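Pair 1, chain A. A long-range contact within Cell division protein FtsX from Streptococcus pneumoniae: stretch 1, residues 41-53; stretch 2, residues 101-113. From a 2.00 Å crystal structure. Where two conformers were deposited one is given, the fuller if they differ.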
# COMPACT_ATOMS: atom_id res chain seq x y z
N LYS A 41 8.01 -8.54 -0.67
CA LYS A 41 9.05 -8.06 -1.58
C LYS A 41 9.07 -6.53 -1.64
O LYS A 41 10.14 -5.91 -1.60
CB LYS A 41 8.81 -8.63 -2.98
CG LYS A 41 9.84 -9.63 -3.46
CD LYS A 41 10.04 -10.77 -2.47
CE LYS A 41 11.19 -11.68 -2.90
NZ LYS A 41 11.16 -12.01 -4.35
N VAL A 42 7.90 -5.92 -1.76
CA VAL A 42 7.83 -4.46 -1.83
C VAL A 42 8.01 -3.85 -0.45
O VAL A 42 8.74 -2.86 -0.30
CB VAL A 42 6.51 -4.02 -2.47
CG1 VAL A 42 6.41 -2.51 -2.45
CG2 VAL A 42 6.41 -4.58 -3.89
N TYR A 43 7.35 -4.43 0.56
CA TYR A 43 7.50 -3.96 1.94
C TYR A 43 8.98 -3.84 2.31
O TYR A 43 9.43 -2.79 2.76
CB TYR A 43 6.76 -4.89 2.92
CG TYR A 43 7.06 -4.63 4.39
CD1 TYR A 43 6.34 -3.70 5.12
CD2 TYR A 43 8.09 -5.31 5.04
CE1 TYR A 43 6.64 -3.45 6.46
CE2 TYR A 43 8.39 -5.07 6.37
CZ TYR A 43 7.65 -4.14 7.07
OH TYR A 43 7.96 -3.91 8.38
N ASP A 44 9.75 -4.90 2.05
CA ASP A 44 11.13 -4.94 2.53
C ASP A 44 12.01 -3.88 1.86
O ASP A 44 12.84 -3.25 2.53
CB ASP A 44 11.74 -6.33 2.32
CG ASP A 44 11.15 -7.38 3.23
OD1 ASP A 44 10.57 -7.00 4.27
OD2 ASP A 44 11.32 -8.58 2.92
N SER A 45 11.82 -3.65 0.55
CA SER A 45 12.60 -2.64 -0.15
C SER A 45 12.31 -1.25 0.38
O SER A 45 13.23 -0.42 0.50
CB SER A 45 12.30 -2.70 -1.65
OG SER A 45 12.59 -3.99 -2.16
N LEU A 46 11.05 -0.96 0.68
CA LEU A 46 10.70 0.31 1.31
C LEU A 46 11.30 0.40 2.71
O LEU A 46 11.98 1.38 3.04
CB LEU A 46 9.17 0.46 1.37
CG LEU A 46 8.38 0.51 0.05
CD1 LEU A 46 6.87 0.40 0.30
CD2 LEU A 46 8.69 1.81 -0.67
N LYS A 47 11.08 -0.63 3.54
CA LYS A 47 11.61 -0.67 4.91
C LYS A 47 13.13 -0.57 4.96
O LYS A 47 13.68 -0.10 5.96
CB LYS A 47 11.12 -1.95 5.59
CG LYS A 47 11.02 -1.91 7.11
CD LYS A 47 9.87 -1.03 7.56
CE LYS A 47 10.04 -0.46 8.96
NZ LYS A 47 9.59 -1.38 10.01
N ASN A 48 13.82 -0.97 3.90
CA ASN A 48 15.28 -0.91 3.86
C ASN A 48 15.81 0.49 3.56
O ASN A 48 17.02 0.70 3.69
CB ASN A 48 15.82 -1.87 2.81
CG ASN A 48 15.95 -3.28 3.33
OD1 ASN A 48 15.90 -3.52 4.54
ND2 ASN A 48 16.12 -4.24 2.42
N MET A 49 14.96 1.43 3.15
CA MET A 49 15.42 2.78 2.88
C MET A 49 15.74 3.51 4.17
O MET A 49 14.90 3.58 5.08
CB MET A 49 14.38 3.55 2.08
CG MET A 49 14.00 2.91 0.77
SD MET A 49 12.83 3.99 -0.08
CE MET A 49 12.49 3.01 -1.57
N SER A 50 16.94 4.09 4.25
CA SER A 50 17.38 4.71 5.49
C SER A 50 16.52 5.90 5.89
O SER A 50 16.44 6.22 7.08
CB SER A 50 18.85 5.15 5.38
OG SER A 50 19.11 5.65 4.08
N THR A 51 15.88 6.56 4.94
CA THR A 51 15.08 7.74 5.24
C THR A 51 13.60 7.44 5.53
O THR A 51 12.83 8.39 5.71
CB THR A 51 15.17 8.74 4.11
OG1 THR A 51 14.82 8.09 2.89
CG2 THR A 51 16.60 9.28 3.98
N VAL A 52 13.17 6.17 5.60
CA VAL A 52 11.78 5.85 5.94
C VAL A 52 11.67 5.40 7.39
O VAL A 52 12.49 4.62 7.89
CB VAL A 52 11.19 4.80 4.99
CG1 VAL A 52 11.44 5.17 3.55
CG2 VAL A 52 11.78 3.46 5.28
N LYS A 53 10.62 5.87 8.07
CA LYS A 53 10.41 5.51 9.47
C LYS A 53 9.41 4.37 9.66
O LYS A 53 9.57 3.55 10.57
CB LYS A 53 9.96 6.72 10.28
CG LYS A 53 9.65 6.37 11.76
CD LYS A 53 9.21 7.56 12.62
CE LYS A 53 10.04 7.60 13.92
NZ LYS A 53 9.98 8.91 14.64
N THR A 101 12.97 12.00 -2.68
CA THR A 101 13.89 10.89 -2.94
C THR A 101 13.20 9.55 -2.74
O THR A 101 13.36 8.63 -3.55
CB THR A 101 15.12 11.01 -2.05
OG1 THR A 101 15.76 12.27 -2.26
CG2 THR A 101 16.11 9.89 -2.37
N ILE A 102 12.43 9.42 -1.65
CA ILE A 102 11.74 8.16 -1.35
C ILE A 102 10.79 7.79 -2.47
O ILE A 102 10.76 6.64 -2.96
CB ILE A 102 11.01 8.26 0.00
CG1 ILE A 102 11.99 8.13 1.16
CG2 ILE A 102 9.94 7.19 0.13
CD1 ILE A 102 11.44 8.70 2.47
N ALA A 103 9.99 8.75 -2.92
CA ALA A 103 9.01 8.48 -3.97
C ALA A 103 9.68 8.06 -5.27
O ALA A 103 9.13 7.24 -6.02
CB ALA A 103 8.14 9.71 -4.17
N GLU A 104 10.87 8.60 -5.56
CA GLU A 104 11.55 8.26 -6.81
C GLU A 104 12.11 6.84 -6.75
O GLU A 104 11.92 6.05 -7.68
CB GLU A 104 12.65 9.26 -7.10
CG GLU A 104 12.22 10.34 -8.07
CD GLU A 104 12.98 11.63 -7.88
OE1 GLU A 104 12.36 12.72 -7.99
OE2 GLU A 104 14.21 11.56 -7.63
N ASP A 105 12.79 6.50 -5.66
CA ASP A 105 13.27 5.14 -5.51
C ASP A 105 12.11 4.15 -5.46
O ASP A 105 12.22 3.01 -5.93
CB ASP A 105 14.14 5.05 -4.26
CG ASP A 105 15.37 5.95 -4.34
OD1 ASP A 105 15.59 6.54 -5.42
OD2 ASP A 105 16.09 6.11 -3.32
N ALA A 106 10.97 4.57 -4.90
CA ALA A 106 9.85 3.65 -4.75
C ALA A 106 9.27 3.24 -6.10
O ALA A 106 8.86 2.09 -6.28
CB ALA A 106 8.76 4.26 -3.87
N LYS A 107 9.20 4.16 -7.07
CA LYS A 107 8.65 3.79 -8.36
C LYS A 107 9.53 2.76 -9.06
O LYS A 107 9.05 2.03 -9.93
CB LYS A 107 8.43 5.04 -9.25
CG LYS A 107 7.14 5.03 -10.14
CD LYS A 107 6.96 3.73 -10.92
CE LYS A 107 5.83 3.74 -11.94
NZ LYS A 107 5.45 2.33 -12.24
N LYS A 108 10.80 2.65 -8.66
CA LYS A 108 11.74 1.71 -9.27
C LYS A 108 11.66 0.30 -8.68
O LYS A 108 12.33 -0.60 -9.18
CB LYS A 108 13.16 2.25 -9.15
CG LYS A 108 13.41 3.43 -10.08
CD LYS A 108 14.87 3.63 -10.38
CE LYS A 108 15.49 4.58 -9.39
NZ LYS A 108 16.38 5.57 -10.07
N ILE A 109 10.87 0.09 -7.63
CA ILE A 109 10.71 -1.24 -7.06
C ILE A 109 9.76 -2.04 -7.95
O ILE A 109 8.69 -1.55 -8.33
CB ILE A 109 10.17 -1.16 -5.63
CG1 ILE A 109 11.13 -0.36 -4.73
CG2 ILE A 109 9.91 -2.57 -5.09
CD1 ILE A 109 10.60 -0.10 -3.33
N GLU A 110 10.14 -3.27 -8.29
CA GLU A 110 9.24 -4.05 -9.13
C GLU A 110 8.08 -4.55 -8.29
O GLU A 110 8.27 -5.07 -7.18
CB GLU A 110 9.97 -5.20 -9.81
CG GLU A 110 9.24 -5.72 -11.08
CD GLU A 110 8.43 -4.64 -11.82
OE1 GLU A 110 9.00 -3.59 -12.21
OE2 GLU A 110 7.22 -4.85 -12.05
N GLY A 111 6.88 -4.40 -8.83
CA GLY A 111 5.64 -4.57 -8.13
C GLY A 111 4.93 -3.27 -7.82
O GLY A 111 3.71 -3.28 -7.64
N VAL A 112 5.66 -2.15 -7.77
CA VAL A 112 5.05 -0.85 -7.51
C VAL A 112 4.37 -0.36 -8.79
O VAL A 112 5.01 -0.26 -9.85
CB VAL A 112 6.10 0.17 -7.04
CG1 VAL A 112 5.56 1.59 -7.13
CG2 VAL A 112 6.55 -0.15 -5.63
N SER A 113 3.07 -0.06 -8.71
CA SER A 113 2.34 0.46 -9.87
C SER A 113 2.50 1.96 -10.00
O SER A 113 2.79 2.47 -11.08
CB SER A 113 0.86 0.10 -9.77
OG SER A 113 0.10 0.95 -10.63

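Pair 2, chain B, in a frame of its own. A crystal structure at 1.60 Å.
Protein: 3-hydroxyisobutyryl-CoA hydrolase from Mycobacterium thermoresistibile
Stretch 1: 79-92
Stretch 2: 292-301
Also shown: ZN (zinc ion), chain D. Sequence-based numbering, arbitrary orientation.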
# COMPACT_ATOMS: atom_id res chain seq x y z
N SER B 79 -10.46 0.69 -17.66
CA SER B 79 -11.44 -0.33 -17.29
C SER B 79 -12.71 0.23 -16.64
O SER B 79 -13.82 -0.21 -16.91
CB SER B 79 -10.78 -1.38 -16.35
OG SER B 79 -11.66 -2.44 -16.07
N ALA B 80 -12.52 1.20 -15.75
CA ALA B 80 -13.64 1.84 -15.06
C ALA B 80 -14.56 2.55 -16.04
O ALA B 80 -15.76 2.59 -15.83
CB ALA B 80 -13.15 2.83 -14.00
N LYS B 81 -14.00 3.09 -17.11
CA LYS B 81 -14.82 3.73 -18.17
C LYS B 81 -15.58 2.69 -19.02
O LYS B 81 -16.65 2.99 -19.58
CB LYS B 81 -13.98 4.71 -19.00
CG LYS B 81 -13.48 5.91 -18.20
CD LYS B 81 -13.00 7.08 -19.06
CE LYS B 81 -11.67 6.79 -19.77
NZ LYS B 81 -11.32 7.84 -20.79
N ALA B 82 -15.04 1.47 -19.08
CA ALA B 82 -15.65 0.33 -19.76
C ALA B 82 -16.51 -0.44 -18.76
O ALA B 82 -17.21 0.18 -17.98
CB ALA B 82 -14.57 -0.55 -20.37
N ASP B 83 -16.43 -1.78 -18.72
CA ASP B 83 -17.29 -2.53 -17.83
C ASP B 83 -16.59 -3.05 -16.54
O ASP B 83 -17.17 -3.83 -15.79
CB ASP B 83 -18.04 -3.65 -18.61
CG ASP B 83 -17.21 -4.91 -18.82
OD1 ASP B 83 -16.01 -4.94 -18.49
OD2 ASP B 83 -17.79 -5.91 -19.33
N GLY B 84 -15.37 -2.57 -16.28
CA GLY B 84 -14.64 -2.93 -15.04
C GLY B 84 -13.99 -4.32 -15.01
O GLY B 84 -13.40 -4.74 -14.02
N ALA B 85 -14.10 -5.07 -16.09
CA ALA B 85 -13.64 -6.48 -16.07
C ALA B 85 -12.15 -6.67 -15.77
O ALA B 85 -11.78 -7.51 -14.94
CB ALA B 85 -14.01 -7.17 -17.37
N GLU B 86 -11.29 -5.90 -16.42
CA GLU B 86 -9.85 -5.99 -16.18
C GLU B 86 -9.47 -5.52 -14.80
O GLU B 86 -8.62 -6.11 -14.16
CB GLU B 86 -9.03 -5.23 -17.23
CG GLU B 86 -7.56 -4.99 -16.89
CD GLU B 86 -6.67 -6.23 -16.90
OE1 GLU B 86 -7.06 -7.33 -17.29
OE2 GLU B 86 -5.51 -6.08 -16.43
N ALA B 87 -10.08 -4.43 -14.34
CA ALA B 87 -9.81 -3.98 -12.99
C ALA B 87 -10.15 -5.07 -11.97
O ALA B 87 -9.35 -5.36 -11.08
CB ALA B 87 -10.54 -2.69 -12.65
N ARG B 88 -11.34 -5.65 -12.07
CA ARG B 88 -11.69 -6.70 -11.13
C ARG B 88 -10.78 -7.92 -11.21
O ARG B 88 -10.37 -8.50 -10.18
CB ARG B 88 -13.15 -7.10 -11.29
CG ARG B 88 -14.09 -5.99 -10.87
CD ARG B 88 -15.51 -6.53 -10.79
NE ARG B 88 -15.99 -6.81 -12.13
CZ ARG B 88 -16.59 -5.92 -12.91
NH1 ARG B 88 -16.85 -4.70 -12.48
NH2 ARG B 88 -16.97 -6.30 -14.12
N ARG B 89 -10.41 -8.32 -12.41
CA ARG B 89 -9.55 -9.47 -12.51
C ARG B 89 -8.16 -9.15 -11.96
O ARG B 89 -7.54 -9.98 -11.31
CB ARG B 89 -9.43 -9.94 -13.94
CG ARG B 89 -8.68 -11.27 -14.05
CD ARG B 89 -9.39 -12.43 -13.33
NE ARG B 89 -8.43 -13.41 -12.83
CZ ARG B 89 -8.72 -14.60 -12.31
NH1 ARG B 89 -9.99 -15.02 -12.23
NH2 ARG B 89 -7.73 -15.40 -11.88
N PHE B 90 -7.68 -7.95 -12.26
CA PHE B 90 -6.38 -7.50 -11.75
C PHE B 90 -6.39 -7.56 -10.21
O PHE B 90 -5.49 -8.12 -9.61
CB PHE B 90 -6.04 -6.07 -12.25
CG PHE B 90 -4.84 -5.46 -11.58
CD1 PHE B 90 -3.56 -5.88 -11.89
CD2 PHE B 90 -5.01 -4.51 -10.61
CE1 PHE B 90 -2.44 -5.33 -11.28
CE2 PHE B 90 -3.92 -3.95 -9.97
CZ PHE B 90 -2.61 -4.39 -10.29
N TRP B 91 -7.40 -6.96 -9.62
CA TRP B 91 -7.48 -6.91 -8.15
C TRP B 91 -7.63 -8.32 -7.58
O TRP B 91 -7.06 -8.62 -6.53
CB TRP B 91 -8.63 -6.03 -7.71
CG TRP B 91 -8.43 -4.59 -7.92
CD1 TRP B 91 -7.26 -3.92 -7.81
CD2 TRP B 91 -9.42 -3.62 -8.23
NE1 TRP B 91 -7.45 -2.58 -8.05
CE2 TRP B 91 -8.77 -2.37 -8.31
CE3 TRP B 91 -10.78 -3.68 -8.45
CZ2 TRP B 91 -9.48 -1.16 -8.59
CZ3 TRP B 91 -11.49 -2.49 -8.72
CH2 TRP B 91 -10.84 -1.26 -8.81
N PHE B 92 -8.42 -9.16 -8.23
CA PHE B 92 -8.57 -10.55 -7.78
C PHE B 92 -7.19 -11.24 -7.68
O PHE B 92 -6.84 -11.81 -6.65
CB PHE B 92 -9.52 -11.28 -8.74
CG PHE B 92 -10.05 -12.59 -8.24
CD1 PHE B 92 -9.38 -13.76 -8.48
CD2 PHE B 92 -11.25 -12.64 -7.57
CE1 PHE B 92 -9.88 -14.98 -8.03
CE2 PHE B 92 -11.76 -13.83 -7.10
CZ PHE B 92 -11.07 -15.00 -7.32
N GLU B 292 -11.76 -5.25 1.22
CA GLU B 292 -11.16 -4.31 0.31
C GLU B 292 -11.63 -4.57 -1.13
O GLU B 292 -11.82 -3.64 -1.92
CB GLU B 292 -9.63 -4.39 0.37
CG GLU B 292 -9.00 -3.79 1.63
CD GLU B 292 -7.49 -3.96 1.70
OE1 GLU B 292 -6.88 -4.43 0.73
OE2 GLU B 292 -6.89 -3.62 2.76
N TYR B 293 -11.82 -5.82 -1.48
CA TYR B 293 -12.25 -6.14 -2.84
C TYR B 293 -13.67 -5.62 -3.10
O TYR B 293 -13.94 -5.07 -4.16
CB TYR B 293 -12.19 -7.66 -3.06
CG TYR B 293 -12.54 -8.11 -4.45
CD1 TYR B 293 -11.64 -7.91 -5.52
CD2 TYR B 293 -13.74 -8.76 -4.70
CE1 TYR B 293 -11.95 -8.31 -6.79
CE2 TYR B 293 -14.05 -9.16 -5.96
CZ TYR B 293 -13.17 -8.95 -7.01
OH TYR B 293 -13.58 -9.38 -8.27
N ARG B 294 -14.57 -5.78 -2.13
CA ARG B 294 -15.93 -5.20 -2.25
C ARG B 294 -15.83 -3.69 -2.46
O ARG B 294 -16.50 -3.12 -3.33
CB ARG B 294 -16.79 -5.47 -1.01
CG ARG B 294 -17.11 -6.95 -0.81
CD ARG B 294 -17.83 -7.18 0.50
NE ARG B 294 -18.51 -8.46 0.57
CZ ARG B 294 -19.30 -8.85 1.59
NH1 ARG B 294 -19.47 -8.06 2.65
NH2 ARG B 294 -19.90 -10.03 1.55
N VAL B 295 -14.98 -3.04 -1.68
CA VAL B 295 -14.82 -1.58 -1.75
C VAL B 295 -14.26 -1.16 -3.11
O VAL B 295 -14.79 -0.21 -3.73
CB VAL B 295 -13.96 -1.07 -0.59
CG1 VAL B 295 -13.55 0.39 -0.72
CG2 VAL B 295 -14.69 -1.29 0.76
N SER B 296 -13.22 -1.85 -3.58
CA SER B 296 -12.63 -1.53 -4.90
C SER B 296 -13.65 -1.72 -6.02
O SER B 296 -13.78 -0.87 -6.88
CB SER B 296 -11.36 -2.33 -5.15
OG SER B 296 -10.37 -2.05 -4.16
N CYS B 297 -14.36 -2.84 -5.99
CA CYS B 297 -15.41 -3.12 -6.97
C CYS B 297 -16.46 -2.02 -6.98
O CYS B 297 -16.90 -1.59 -8.06
CB CYS B 297 -16.05 -4.45 -6.68
SG CYS B 297 -15.06 -5.89 -7.18
N ALA B 298 -16.90 -1.60 -5.80
CA ALA B 298 -17.88 -0.51 -5.70
C ALA B 298 -17.32 0.80 -6.29
O ALA B 298 -18.05 1.52 -7.02
CB ALA B 298 -18.31 -0.33 -4.24
N SER B 299 -16.05 1.08 -6.01
CA SER B 299 -15.42 2.30 -6.50
C SER B 299 -15.42 2.36 -8.05
O SER B 299 -15.45 3.45 -8.64
CB SER B 299 -14.01 2.45 -5.97
OG SER B 299 -13.14 1.68 -6.77
N LEU B 300 -15.39 1.21 -8.72
CA LEU B 300 -15.46 1.23 -10.18
C LEU B 300 -16.72 1.89 -10.74
O LEU B 300 -16.72 2.36 -11.88
CB LEU B 300 -15.35 -0.18 -10.77
CG LEU B 300 -14.01 -0.84 -10.76
CD1 LEU B 300 -14.23 -2.28 -11.28
CD2 LEU B 300 -13.00 -0.07 -11.63
N LYS B 301 -17.81 1.86 -10.00
CA LYS B 301 -19.08 2.46 -10.39
C LYS B 301 -19.17 3.94 -10.00
O LYS B 301 -20.13 4.62 -10.34
CB LYS B 301 -20.26 1.68 -9.78
ZN ZN D . -5.74 -8.77 -17.34
O HOH W 1 -17.26 0.32 -14.20
O HOH W 2 -17.89 -3.06 -10.05

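Two helical segments packed side by side and running in opposite directions recur in many folds, and pairs 1 and 2 show how one such frame accepts different side chains. Fourteen central residues superpose with an RMSD of 0.5 Å over N, CA and C. In pair 2 the angle between the directions of helices 85-92 and 292-299 is 164°, with a closest axial approach of 10.3 Å. Neither pair has a direct hydrogen bond across the stretches, and the contacts are largely apolar packing.

The best-conserved feature is a branched aliphatic residue on the second stretch. Ile109(A) and Leu300(B) match, their side-chain centres only 0.4 Å apart, and both point toward the partner with chi1 m and chi2 t. In pair 1, Ile109(A) CD1 lies 3.5 Å from Ser45(A) CB and 3.8 Å from Leu46(A) CD2. In pair 2 the matching neighbours are Ala87(B) and Arg88(B): Leu300(B) CD2 is 3.7 Å from Ala87(B) CB, and Leu300(B) CD1 is 3.7 Å from Arg88(B) CG. The arginine thus offers its aliphatic stem where pair 1 offers leucine, while Arg88(B) NH2 donates to Asp83(B) O at 3.0 Å.

One turn further along the first stretch, Met49(A) matches Trp91(B). The extended methionine places Met49(A) CE 3.8 Å from Asp105(A) CB and 4.0 Å from Ile109(A) CD1. Tryptophan fills the corresponding space with a rigid plate, set as a knob among Tyr293(B), Ser296(B), Cys297(B) and Ser299(B). Ser296(B), the counterpart of Asp105(A), lays its CB over one face of the indole, 3.6 Å from the centroid of the Trp91(B) six-membered ring, a CH-pi contact; Leu300(B) CG meets the ring edge, 3.6 Å from Trp91(B) CZ3.

Ile102(A) matches Tyr293(B). Ile102(A) points toward its partner, and its CG2 lies 4.3 Å from Met49(A) SD. Tyr293(B) starts sideways but its end comes nearer, bringing Tyr293(B) CE1 within 4.1 Å of Trp91(B) CB and 3.7 Å of Arg88(B) O.

The far end diverges. Val42(A) fills its place with side chain, Val42(A) CG2 lying 4.2 Å from Ile109(A) CG2. Its match, Gly84(B), has none: an ideal CB on Gly84(B) would fall 3.0 Å from Leu300(B) CD1 and 2.6 Å from Arg88(B) NH1, both clashes. In pair 2 a water donates to Cys297(B) O at 2.7 Å and accepts a weak bond from Arg88(B) NH1 at 3.1 Å. The general lesson is that a common backbone fixes where side chains meet, but leaves open how each meeting is filled.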